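Local coordinates for uncharacterized protein TP-0789 domain-containing protein (Desulfovibrio piger ATCC 29098, PDB 4Z48) that is of unknown function but belongs to a LolA-like family related to outer-membrane lipoprotein-sorting proteins, and may therefore handle lipid-modified or other hydrophobic partners, at residues A11-D14 with L15-M19; V212-P215 with R216-S219. One frame throughout, in Å; residues are numbered along the deposited sequence.

Contact 1: A11-D14 with L15-M19; sequences AGYD and LAVRM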
loop_
_atom_site.group_PDB
_atom_site.type_symbol
_atom_site.label_atom_id
_atom_site.label_comp_id
_atom_site.label_asym_id
_atom_site.label_seq_id
_atom_site.Cartn_x
_atom_site.Cartn_y
_atom_site.Cartn_z
ATOM N N ALA A 11 -9.812 -19.237 -10.117
ATOM C CA ALA A 11 -10.310 -17.993 -10.727
ATOM C C ALA A 11 -9.876 -16.756 -9.901
ATOM O O ALA A 11 -9.592 -15.709 -10.480
ATOM C CB ALA A 11 -11.827 -18.017 -10.866
ATOM N N GLY A 12 -9.849 -16.891 -8.577
ATOM C CA GLY A 12 -9.436 -15.812 -7.686
ATOM C C GLY A 12 -7.971 -15.503 -7.901
ATOM O O GLY A 12 -7.599 -14.337 -8.069
ATOM N N TYR A 13 -7.137 -16.575 -8.010
ATOM C CA TYR A 13 -5.693 -16.417 -8.246
ATOM C C TYR A 13 -5.446 -15.781 -9.628
ATOM O O TYR A 13 -4.597 -14.896 -9.722
ATOM C CB TYR A 13 -4.947 -17.762 -8.098
ATOM C CG TYR A 13 -3.493 -17.742 -8.516
ATOM C CD1 TYR A 13 -2.491 -17.438 -7.604
ATOM C CD2 TYR A 13 -3.115 -18.089 -9.814
ATOM C CE1 TYR A 13 -1.146 -17.436 -7.982
ATOM C CE2 TYR A 13 -1.779 -18.091 -10.203
ATOM C CZ TYR A 13 -0.797 -17.767 -9.284
ATOM O OH TYR A 13 0.518 -17.776 -9.677
ATOM N N ASP A 14 -6.170 -16.240 -10.680
ATOM C CA ASP A 14 -6.010 -15.737 -12.043
ATOM C C ASP A 14 -6.315 -14.217 -12.119
ATOM O O ASP A 14 -5.576 -13.474 -12.777
ATOM C CB ASP A 14 -6.840 -16.557 -13.028
ATOM C CG ASP A 14 -6.226 -17.943 -13.245
ATOM O OD1 ASP A 14 -5.067 -18.153 -12.822
ATOM O OD2 ASP A 14 -6.899 -18.801 -13.825
ATOM N N LEU A 15 -7.353 -13.761 -11.391
ATOM C CA LEU A 15 -7.698 -12.346 -11.289
ATOM C C LEU A 15 -6.584 -11.568 -10.598
ATOM O O LEU A 15 -6.156 -10.535 -11.126
ATOM C CB LEU A 15 -9.029 -12.131 -10.548
ATOM C CG LEU A 15 -9.444 -10.677 -10.319
ATOM C CD1 LEU A 15 -9.711 -9.966 -11.639
ATOM C CD2 LEU A 15 -10.630 -10.601 -9.414
ATOM N N ALA A 16 -6.095 -12.073 -9.437
ATOM C CA ALA A 16 -5.001 -11.455 -8.695
ATOM C C ALA A 16 -3.771 -11.242 -9.605
ATOM O O ALA A 16 -3.149 -10.199 -9.520
ATOM C CB ALA A 16 -4.642 -12.304 -7.482
ATOM N N VAL A 17 -3.481 -12.200 -10.507
ATOM C CA VAL A 17 -2.368 -12.161 -11.463
ATOM C C VAL A 17 -2.591 -11.010 -12.470
ATOM O O VAL A 17 -1.664 -10.236 -12.705
ATOM C CB VAL A 17 -2.165 -13.531 -12.184
ATOM C CG1 VAL A 17 -1.262 -13.414 -13.414
ATOM C CG2 VAL A 17 -1.625 -14.590 -11.223
ATOM N N ARG A 18 -3.804 -10.917 -13.047
ATOM C CA ARG A 18 -4.191 -9.848 -13.992
ATOM C C ARG A 18 -4.047 -8.472 -13.337
ATOM O O ARG A 18 -3.540 -7.534 -13.966
ATOM C CB ARG A 18 -5.631 -10.035 -14.504
ATOM C CG ARG A 18 -5.811 -11.199 -15.472
ATOM C CD ARG A 18 -7.017 -10.990 -16.373
ATOM N NE ARG A 18 -8.295 -11.135 -15.673
ATOM C CZ ARG A 18 -9.346 -10.328 -15.834
ATOM N NH1 ARG A 18 -9.282 -9.297 -16.674
ATOM N NH2 ARG A 18 -10.469 -10.549 -15.160
HETATM N N MSE A 19 -4.473 -8.355 -12.062
HETATM C CA MSE A 19 -4.361 -7.132 -11.279
HETATM C C MSE A 19 -2.903 -6.702 -11.130
HETATM O O MSE A 19 -2.606 -5.514 -11.139
HETATM C CB MSE A 19 -4.978 -7.338 -9.885
HETATM C CG MSE A 19 -6.482 -7.518 -9.913
HETATM SE SE MSE A 19 -7.145 -7.940 -8.122
HETATM C CE MSE A 19 -6.758 -6.261 -7.137
#

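Contact 2: V212-P215 with R216-S219; sequences VERP and REGS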
loop_
_atom_site.group_PDB
_atom_site.type_symbol
_atom_site.label_atom_id
_atom_site.label_comp_id
_atom_site.label_asym_id
_atom_site.label_seq_id
_atom_site.Cartn_x
_atom_site.Cartn_y
_atom_site.Cartn_z
ATOM N N VAL A 212 -9.003 5.705 4.461
ATOM C CA VAL A 212 -8.757 4.504 5.251
ATOM C C VAL A 212 -9.352 4.745 6.629
ATOM O O VAL A 212 -8.969 5.702 7.297
ATOM C CB VAL A 212 -7.243 4.152 5.323
ATOM C CG1 VAL A 212 -7.015 2.874 6.124
ATOM C CG2 VAL A 212 -6.631 4.043 3.918
ATOM N N GLU A 213 -10.295 3.902 7.040
ATOM C CA GLU A 213 -11.019 4.021 8.288
ATOM C C GLU A 213 -10.692 2.879 9.235
ATOM O O GLU A 213 -10.583 1.728 8.826
ATOM C CB GLU A 213 -12.547 4.024 8.029
ATOM C CG GLU A 213 -13.105 5.141 7.157
ATOM C CD GLU A 213 -14.577 4.988 6.784
ATOM O OE1 GLU A 213 -15.210 3.993 7.207
ATOM O OE2 GLU A 213 -15.115 5.892 6.106
ATOM N N ARG A 214 -10.483 3.214 10.495
ATOM C CA ARG A 214 -10.305 2.218 11.560
ATOM C C ARG A 214 -11.507 2.403 12.460
ATOM O O ARG A 214 -11.515 3.335 13.270
ATOM C CB ARG A 214 -8.950 2.360 12.292
ATOM C CG ARG A 214 -7.806 1.759 11.444
ATOM C CD ARG A 214 -6.526 1.653 12.222
ATOM N NE ARG A 214 -6.132 2.949 12.766
ATOM C CZ ARG A 214 -5.219 3.138 13.720
ATOM N NH1 ARG A 214 -4.623 2.099 14.300
ATOM N NH2 ARG A 214 -4.914 4.366 14.118
ATOM N N PRO A 215 -12.589 1.619 12.226
ATOM C CA PRO A 215 -13.816 1.796 13.029
ATOM C C PRO A 215 -13.588 1.614 14.544
ATOM O O PRO A 215 -14.240 2.289 15.344
ATOM C CB PRO A 215 -14.776 0.730 12.472
ATOM C CG PRO A 215 -13.887 -0.295 11.773
ATOM C CD PRO A 215 -12.745 0.530 11.226
ATOM N N ARG A 216 -12.642 0.743 14.939
ATOM C CA ARG A 216 -12.365 0.470 16.367
ATOM C C ARG A 216 -11.556 1.608 17.019
ATOM O O ARG A 216 -11.572 1.723 18.246
ATOM C CB ARG A 216 -11.645 -0.884 16.521
ATOM C CG ARG A 216 -12.484 -2.066 15.949
ATOM C CD ARG A 216 -11.805 -3.441 15.958
ATOM N NE ARG A 216 -11.065 -3.740 17.191
ATOM C CZ ARG A 216 -11.597 -4.213 18.316
ATOM N NH1 ARG A 216 -12.901 -4.453 18.395
ATOM N NH2 ARG A 216 -10.831 -4.440 19.374
ATOM N N GLU A 217 -10.867 2.459 16.213
ATOM C CA GLU A 217 -10.066 3.572 16.745
ATOM C C GLU A 217 -10.800 4.906 16.695
ATOM O O GLU A 217 -10.320 5.875 17.282
ATOM C CB GLU A 217 -8.725 3.702 15.999
ATOM C CG GLU A 217 -7.873 2.445 16.052
ATOM C CD GLU A 217 -7.531 1.940 17.442
ATOM O OE1 GLU A 217 -7.047 2.744 18.272
ATOM O OE2 GLU A 217 -7.748 0.733 17.699
ATOM N N GLY A 218 -11.927 4.959 15.980
ATOM C CA GLY A 218 -12.697 6.189 15.806
ATOM C C GLY A 218 -11.928 7.199 14.968
ATOM O O GLY A 218 -11.961 8.402 15.236
ATOM N N SER A 219 -11.175 6.706 13.979
ATOM C CA SER A 219 -10.360 7.585 13.153
ATOM C C SER A 219 -10.454 7.236 11.678
ATOM O O SER A 219 -10.716 6.073 11.321
ATOM C CB SER A 219 -8.901 7.530 13.589
ATOM O OG SER A 219 -8.417 6.204 13.688
#

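Contact 1: A11-D14 with L15-M19
Tyr13 and Val17 meet one turn apart, where the valine lays a methyl on the aromatic ring. Val17 CG2 stands over one face of the ring, displaced toward the rim, and comes to 3.6 Å from Tyr13 CE2. It lies 4.0 Å from the centroid of the Tyr13 ring. The approach, 24° off the ring normal, makes this a CH-pi contact. Tyr13 brings its ring into position by holding CG anti to the backbone N (chi1 172°), while in Val17 it is CG1 that takes the anti place and CG2 that is swung back beside its own N. The same methyl also sits close to the backbone, with Val17 CG2 3.3 Å from Tyr13 O.

Both residues lie on helix 8-20, and the backbone beneath them is regular alpha-helix with i to i+4 bonding. Ala16 N donates to Gly12 O at 3.0 Å, and Val17 N to Tyr13 O, also at 3.0 Å, a more bent bond with 149° at the hydrogen. Leu15 N to Ala11 O and Arg18 N to Asp14 O continue the same pattern just before and just after. The Arg18 methylene CG lies alongside the last of these carbonyls, 3.5 Å from Asp14 O.

The polar ends look elsewhere: Asp14 OD2 forms a salt bridge with Lys10 one turn back, and Arg18 NH2 hydrogen-bonds the hydroxyl of Tyr149. Around this ring and methyl, Val130 touches both Tyr13 and Val17. Tyr135 of strand 133-143 meets Tyr13 and Ala16, while Leu15 and the selenomethionine Met19 pack on Leu151 of strand 146-155.

Contact 2: V212-P215 with R216-S219
A G1 beta bulge closes the hairpin between strands 204-214 and 219-230, with Gly218 and Ser219 both set against Arg214. Arg214 N donates to Ser219 O at 3.0 Å in a nearly straight bond (169° at the hydrogen), which makes these two residues an antiparallel hydrogen-bonded pair. Arg214 O is turned into the loop and takes Glu217 N at 3.1 Å, the donor standing well above the carbonyl plane; Gly218 N and Ser219 N reach the same oxygen through weak bonds. Gly218 occupies the bulge position with a positive phi of 68°.

On the side-chain level, Glu217 CG sits over the centre of one face of the Arg214 guanidinium, 3.6 Å from Arg214 CZ. That methylene is placed there by lying anti to its own carbonyl carbon; the bend at chi2 (-57°) then sets the course of the carboxylate, and Arg214 NH1 and Glu217 OE1 remain 4.7 Å apart.

Asp118 OD1 is the stronger polar partner, salt-bridged to Arg214 NE and hydrogen-bonded to Ser219 OG. Strand 27-38 flanks the turn through Arg38, which touches Glu217 and Ser219, while strand 189-201 meets Glu213 and Arg214 through Lys192 and Lys191.

Overall arrangement
Contact 1 and contact 2 lie far apart, with centres 29 Å and nearest atoms about 15 Å from each other, and they share no helix or strand. Their centres lie about 18 and 17 Å from the centre of the chain. Contact 1 is the more buried, with three touching residues buried and one exposed; contact 2 has four exposed and only Val212 and Ser219 buried. Contact 1 belongs to the N-terminal helix 8-20, whose apolar side chains pack on strands 133-143 and 146-155; contact 2 is the turn joining strands 204-214 and 219-230. Evenly repeated helical bonds and an aromatic-methyl contact characterise residues 11-19, whereas in residues 212-219 one carbonyl gathers several amides and an arginine and a serine share one aspartate.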